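Local coordinates for protein HIAXHD3 (Humicola insolens, PDB 3ZXK) that probably hydrolyses arabinofuranose side chains of arabinoxylan as a family 43 glycoside hydrolase, a scaffold into which endo-xylanase activity has been engineered, at residues D320-H332 against K343-I355. Numbering follows the deposited sequence.
Sequences DLDEFRGTRFSEH and KFTLLGGNEGGLI
Leu346 sets its CD1 methyl squarely over the Phe329 ring, 4.2 Å from CD1 to the ring centroid and only 3° off the normal, a CH-pi contact. Around the same ring, Leu354 CD1 reaches the edge, 3.7 Å from Phe329 CZ, while Phe344 arrives obliquely, with its plane turned 34° from that of Phe329. Replacing Phe329 with an alanine would probably open a gap between these three side chains and leave the Leu346 and Phe344 ends freer to turn. Leu354 serves a second ring: CG anti to the backbone N (chi1 169°) carries the methyls to Phe329, and CB lies over a face of Phe324, 4.2 Å from the centroid. Leu346 CD2 closes the row against Phe324 CB, and Leu372 of strand 372-375 touches Phe324, Phe329 and Leu354.

Farther out, backbone takes over. Gly353 N donates to Phe324 O at 2.9 Å, and only weakly to Glu323 O. Gly352 passes so close to the chain at 323-325 that a CB there would clash with Phe324 O. One water joins Phe324 O and Gly326 O to Gly348 N; two others tie Gly326 to Gly349 O and Leu346 O. At the exposed polar edge, a salt bridge within the loop joins Arg325 NH2 to Glu323 OE1 (2.9 Å), which lies in the guanidinium plane.

The loop thus covers the hairpin at the edge of one sheet of the concanavalin A-like domain. Because main-chain atoms and ordered water make most of the polar join, side-chain identity there probably matters mainly where glycine is needed, as at Gly352, whereas the apolar side depends on the fit of Phe324, Phe329, Leu346 and Leu354.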
loop_
_atom_site.group_PDB
_atom_site.type_symbol
_atom_site.label_atom_id
_atom_site.label_comp_id
_atom_site.label_asym_id
_atom_site.label_seq_id
_atom_site.Cartn_x
_atom_site.Cartn_y
_atom_site.Cartn_z
ATOM N N ASP A 320 -1.926 12.286 12.510
ATOM C CA ASP A 320 -2.386 13.683 12.558
ATOM C C ASP A 320 -3.861 13.809 12.215
ATOM O O ASP A 320 -4.345 13.162 11.279
ATOM C CB ASP A 320 -1.584 14.551 11.574
ATOM C CG ASP A 320 -0.164 14.866 12.063
ATOM O OD1 ASP A 320 0.147 14.566 13.237
ATOM O OD2 ASP A 320 0.639 15.433 11.273
ATOM N N LEU A 321 -4.564 14.675 12.940
ATOM C CA LEU A 321 -5.921 15.050 12.569
ATOM C C LEU A 321 -5.954 15.573 11.139
ATOM O O LEU A 321 -5.181 16.451 10.764
ATOM C CB LEU A 321 -6.451 16.110 13.548
ATOM C CG LEU A 321 -7.800 16.772 13.251
ATOM C CD1 LEU A 321 -8.919 15.755 13.385
ATOM C CD2 LEU A 321 -8.072 17.963 14.164
ATOM N N ASP A 322 -6.874 15.025 10.347
ATOM C CA ASP A 322 -7.079 15.434 8.966
ATOM C C ASP A 322 -8.480 15.978 8.823
ATOM O O ASP A 322 -9.465 15.247 8.944
ATOM C CB ASP A 322 -6.855 14.238 8.019
ATOM C CG ASP A 322 -6.804 14.656 6.547
ATOM O OD1 ASP A 322 -7.277 15.780 6.200
ATOM O OD2 ASP A 322 -6.295 13.854 5.750
ATOM N N GLU A 323 -8.552 17.284 8.593
ATOM C CA GLU A 323 -9.844 17.948 8.422
ATOM C C GLU A 323 -10.166 18.256 6.957
ATOM O O GLU A 323 -11.030 19.082 6.667
ATOM C CB GLU A 323 -9.971 19.182 9.325
ATOM C CG GLU A 323 -10.159 18.752 10.782
ATOM C CD GLU A 323 -10.229 19.901 11.763
ATOM O OE1 GLU A 323 -9.358 20.800 11.722
ATOM O OE2 GLU A 323 -11.155 19.895 12.603
ATOM N N PHE A 324 -9.475 17.570 6.043
ATOM C CA PHE A 324 -9.770 17.621 4.608
ATOM C C PHE A 324 -9.732 19.049 4.104
ATOM O O PHE A 324 -10.663 19.541 3.447
ATOM C CB PHE A 324 -11.122 16.952 4.291
ATOM C CG PHE A 324 -11.128 15.468 4.567
ATOM C CD1 PHE A 324 -10.430 14.574 3.734
ATOM C CD2 PHE A 324 -11.797 14.954 5.679
ATOM C CE1 PHE A 324 -10.424 13.201 3.994
ATOM C CE2 PHE A 324 -11.785 13.581 5.944
ATOM C CZ PHE A 324 -11.099 12.707 5.103
ATOM N N ARG A 325 -8.617 19.698 4.407
ATOM C CA ARG A 325 -8.373 21.080 4.007
ATOM C C ARG A 325 -7.618 21.143 2.695
ATOM O O ARG A 325 -6.988 20.177 2.304
ATOM C CB ARG A 325 -7.580 21.787 5.101
ATOM C CG ARG A 325 -8.352 21.884 6.402
ATOM C CD ARG A 325 -7.532 22.570 7.485
ATOM N NE ARG A 325 -8.243 22.531 8.756
ATOM C CZ ARG A 325 -8.857 23.572 9.302
ATOM N NH1 ARG A 325 -8.831 24.756 8.705
ATOM N NH2 ARG A 325 -9.486 23.436 10.454
ATOM N N GLY A 326 -7.703 22.281 2.013
ATOM C CA GLY A 326 -6.952 22.489 0.772
ATOM C C GLY A 326 -7.576 21.802 -0.426
ATOM O O GLY A 326 -8.758 21.441 -0.402
ATOM N N THR A 327 -6.778 21.596 -1.472
ATOM C CA THR A 327 -7.311 21.196 -2.771
ATOM C C THR A 327 -7.119 19.715 -3.101
ATOM O O THR A 327 -7.742 19.193 -4.037
ATOM C CB THR A 327 -6.701 22.053 -3.899
ATOM O OG1 THR A 327 -5.270 21.982 -3.835
ATOM C CG2 THR A 327 -7.120 23.516 -3.744
ATOM N N ARG A 328 -6.278 19.041 -2.314
ATOM C CA ARG A 328 -5.863 17.674 -2.587
ATOM C C ARG A 328 -5.941 16.860 -1.324
ATOM O O ARG A 328 -5.820 17.399 -0.237
ATOM C CB ARG A 328 -4.409 17.665 -3.062
ATOM C CG ARG A 328 -4.128 18.487 -4.304
ATOM C CD ARG A 328 -2.627 18.586 -4.549
ATOM N NE ARG A 328 -1.967 17.278 -4.539
ATOM C CZ ARG A 328 -1.849 16.472 -5.596
ATOM N NH1 ARG A 328 -2.352 16.821 -6.779
ATOM N NH2 ARG A 328 -1.229 15.304 -5.470
ATOM N N PHE A 329 -6.101 15.546 -1.468
ATOM C CA PHE A 329 -6.014 14.634 -0.342
ATOM C C PHE A 329 -4.573 14.522 0.149
ATOM O O PHE A 329 -3.609 14.626 -0.631
ATOM C CB PHE A 329 -6.512 13.229 -0.721
ATOM C CG PHE A 329 -8.003 13.124 -0.904
ATOM C CD1 PHE A 329 -8.868 13.233 0.184
ATOM C CD2 PHE A 329 -8.541 12.882 -2.165
ATOM C CE1 PHE A 329 -10.236 13.137 0.017
ATOM C CE2 PHE A 329 -9.909 12.771 -2.332
ATOM C CZ PHE A 329 -10.763 12.886 -1.233
ATOM N N SER A 330 -4.421 14.273 1.441
ATOM C CA SER A 330 -3.138 13.822 1.945
ATOM C C SER A 330 -2.760 12.496 1.268
ATOM O O SER A 330 -3.607 11.797 0.670
ATOM C CB SER A 330 -3.209 13.626 3.462
ATOM O OG SER A 330 -3.645 12.317 3.744
ATOM N N GLU A 331 -1.493 12.120 1.409
ATOM C CA GLU A 331 -0.970 10.955 0.716
ATOM C C GLU A 331 -1.425 9.665 1.383
ATOM O O GLU A 331 -1.170 8.584 0.873
ATOM C CB GLU A 331 0.562 11.052 0.672
ATOM C CG GLU A 331 1.069 12.111 -0.301
ATOM C CD GLU A 331 0.612 11.796 -1.720
ATOM O OE1 GLU A 331 0.761 10.618 -2.146
ATOM O OE2 GLU A 331 0.096 12.708 -2.418
ATOM N N HIS A 332 -2.145 9.773 2.498
ATOM C CA HIS A 332 -2.628 8.563 3.193
ATOM C C HIS A 332 -3.895 7.959 2.604
ATOM O O HIS A 332 -4.200 6.783 2.849
ATOM C CB HIS A 332 -2.871 8.853 4.673
ATOM C CG HIS A 332 -1.648 9.299 5.402
ATOM N ND1 HIS A 332 -0.700 8.440 5.828
ATOM C CD2 HIS A 332 -1.207 10.570 5.737
ATOM C CE1 HIS A 332 0.296 9.124 6.392
ATOM N NE2 HIS A 332 -0.011 10.433 6.333
ATOM N N LYS A 343 -18.790 13.130 -8.120
ATOM C CA LYS A 343 -19.578 12.790 -6.935
ATOM C C LYS A 343 -18.884 13.064 -5.601
ATOM O O LYS A 343 -19.462 12.815 -4.560
ATOM C CB LYS A 343 -20.097 11.345 -6.984
ATOM C CG LYS A 343 -21.156 11.063 -8.070
ATOM C CD LYS A 343 -22.515 11.744 -7.849
ATOM C CE LYS A 343 -23.527 11.325 -8.914
ATOM N NZ LYS A 343 -23.239 11.901 -10.257
ATOM N N PHE A 344 -17.670 13.610 -5.620
ATOM C CA PHE A 344 -17.046 14.111 -4.389
ATOM C C PHE A 344 -16.420 15.478 -4.603
ATOM O O PHE A 344 -16.024 15.834 -5.729
ATOM C CB PHE A 344 -15.997 13.111 -3.836
ATOM C CG PHE A 344 -14.656 13.169 -4.536
ATOM C CD1 PHE A 344 -13.644 14.023 -4.075
ATOM C CD2 PHE A 344 -14.391 12.349 -5.640
ATOM C CE1 PHE A 344 -12.412 14.046 -4.710
ATOM C CE2 PHE A 344 -13.160 12.387 -6.282
ATOM C CZ PHE A 344 -12.174 13.254 -5.825
ATOM N N THR A 345 -16.295 16.242 -3.521
ATOM C CA THR A 345 -15.598 17.532 -3.596
ATOM C C THR A 345 -14.913 17.805 -2.278
ATOM O O THR A 345 -15.490 17.572 -1.208
ATOM C CB THR A 345 -16.578 18.714 -3.835
ATOM O OG1 THR A 345 -17.509 18.392 -4.879
ATOM C CG2 THR A 345 -15.792 19.945 -4.234
ATOM N N LEU A 346 -13.687 18.304 -2.353
ATOM C CA LEU A 346 -13.006 18.891 -1.204
ATOM C C LEU A 346 -13.387 20.369 -1.179
ATOM O O LEU A 346 -13.151 21.073 -2.153
ATOM C CB LEU A 346 -11.497 18.725 -1.367
ATOM C CG LEU A 346 -11.016 17.306 -1.050
ATOM C CD1 LEU A 346 -9.592 17.149 -1.554
ATOM C CD2 LEU A 346 -11.069 17.058 0.455
ATOM N N LEU A 347 -13.965 20.836 -0.069
ATOM C CA LEU A 347 -14.649 22.154 -0.002
ATOM C C LEU A 347 -13.755 23.367 0.097
ATOM O O LEU A 347 -14.186 24.494 -0.220
ATOM C CB LEU A 347 -15.583 22.180 1.206
ATOM C CG LEU A 347 -16.784 21.263 1.044
ATOM C CD1 LEU A 347 -17.495 21.073 2.377
ATOM C CD2 LEU A 347 -17.740 21.786 -0.026
ATOM N N GLY A 348 -12.541 23.160 0.596
ATOM C CA GLY A 348 -11.610 24.277 0.809
ATOM C C GLY A 348 -12.134 25.274 1.824
ATOM O O GLY A 348 -12.911 24.915 2.716
ATOM N N GLY A 349 -11.721 26.529 1.696
ATOM C CA GLY A 349 -12.115 27.550 2.671
ATOM C C GLY A 349 -11.565 27.292 4.067
ATOM O O GLY A 349 -10.621 26.519 4.233
ATOM N N ASN A 350 -12.171 27.923 5.072
ATOM C CA ASN A 350 -11.631 27.892 6.437
ATOM C C ASN A 350 -11.705 26.513 7.082
ATOM O O ASN A 350 -10.803 26.107 7.819
ATOM C CB ASN A 350 -12.324 28.943 7.327
ATOM C CG ASN A 350 -12.155 30.361 6.804
ATOM O OD1 ASN A 350 -11.139 30.695 6.191
ATOM N ND2 ASN A 350 -13.157 31.210 7.054
ATOM N N GLU A 351 -12.773 25.787 6.782
ATOM C CA GLU A 351 -13.066 24.556 7.493
ATOM C C GLU A 351 -12.676 23.308 6.713
ATOM O O GLU A 351 -12.485 22.246 7.305
ATOM C CB GLU A 351 -14.548 24.523 7.872
ATOM C CG GLU A 351 -14.923 25.533 8.950
ATOM C CD GLU A 351 -16.378 25.952 8.882
ATOM O OE1 GLU A 351 -17.231 25.115 8.491
ATOM O OE2 GLU A 351 -16.666 27.122 9.224
ATOM N N GLY A 352 -12.547 23.415 5.391
ATOM C CA GLY A 352 -12.345 22.213 4.583
ATOM C C GLY A 352 -13.568 21.310 4.648
ATOM O O GLY A 352 -14.704 21.773 4.770
ATOM N N GLY A 353 -13.320 20.011 4.593
ATOM C CA GLY A 353 -14.391 19.036 4.539
ATOM C C GLY A 353 -14.480 18.364 3.183
ATOM O O GLY A 353 -14.177 18.958 2.147
ATOM N N LEU A 354 -14.862 17.094 3.232
ATOM C CA LEU A 354 -15.052 16.287 2.053
ATOM C C LEU A 354 -16.540 15.970 1.850
ATOM O O LEU A 354 -17.183 15.388 2.729
ATOM C CB LEU A 354 -14.270 14.965 2.209
ATOM C CG LEU A 354 -14.529 13.824 1.183
ATOM C CD1 LEU A 354 -14.039 14.245 -0.209
ATOM C CD2 LEU A 354 -13.871 12.511 1.604
ATOM N N ILE A 355 -17.098 16.354 0.703
ATOM C CA ILE A 355 -18.472 15.953 0.351
ATOM C C ILE A 355 -18.438 14.659 -0.436
ATOM O O ILE A 355 -17.730 14.547 -1.451
ATOM C CB ILE A 355 -19.170 17.034 -0.507
ATOM C CG1 ILE A 355 -19.207 18.365 0.253
ATOM C CG2 ILE A 355 -20.544 16.559 -0.992
ATOM C CD1 ILE A 355 -20.257 18.403 1.333
HETATM O O HOH W 1 -10.860 20.976 1.262
HETATM O O HOH W 2 -8.891 24.738 3.075
HETATM O O HOH W 3 -10.380 22.430 -2.357
#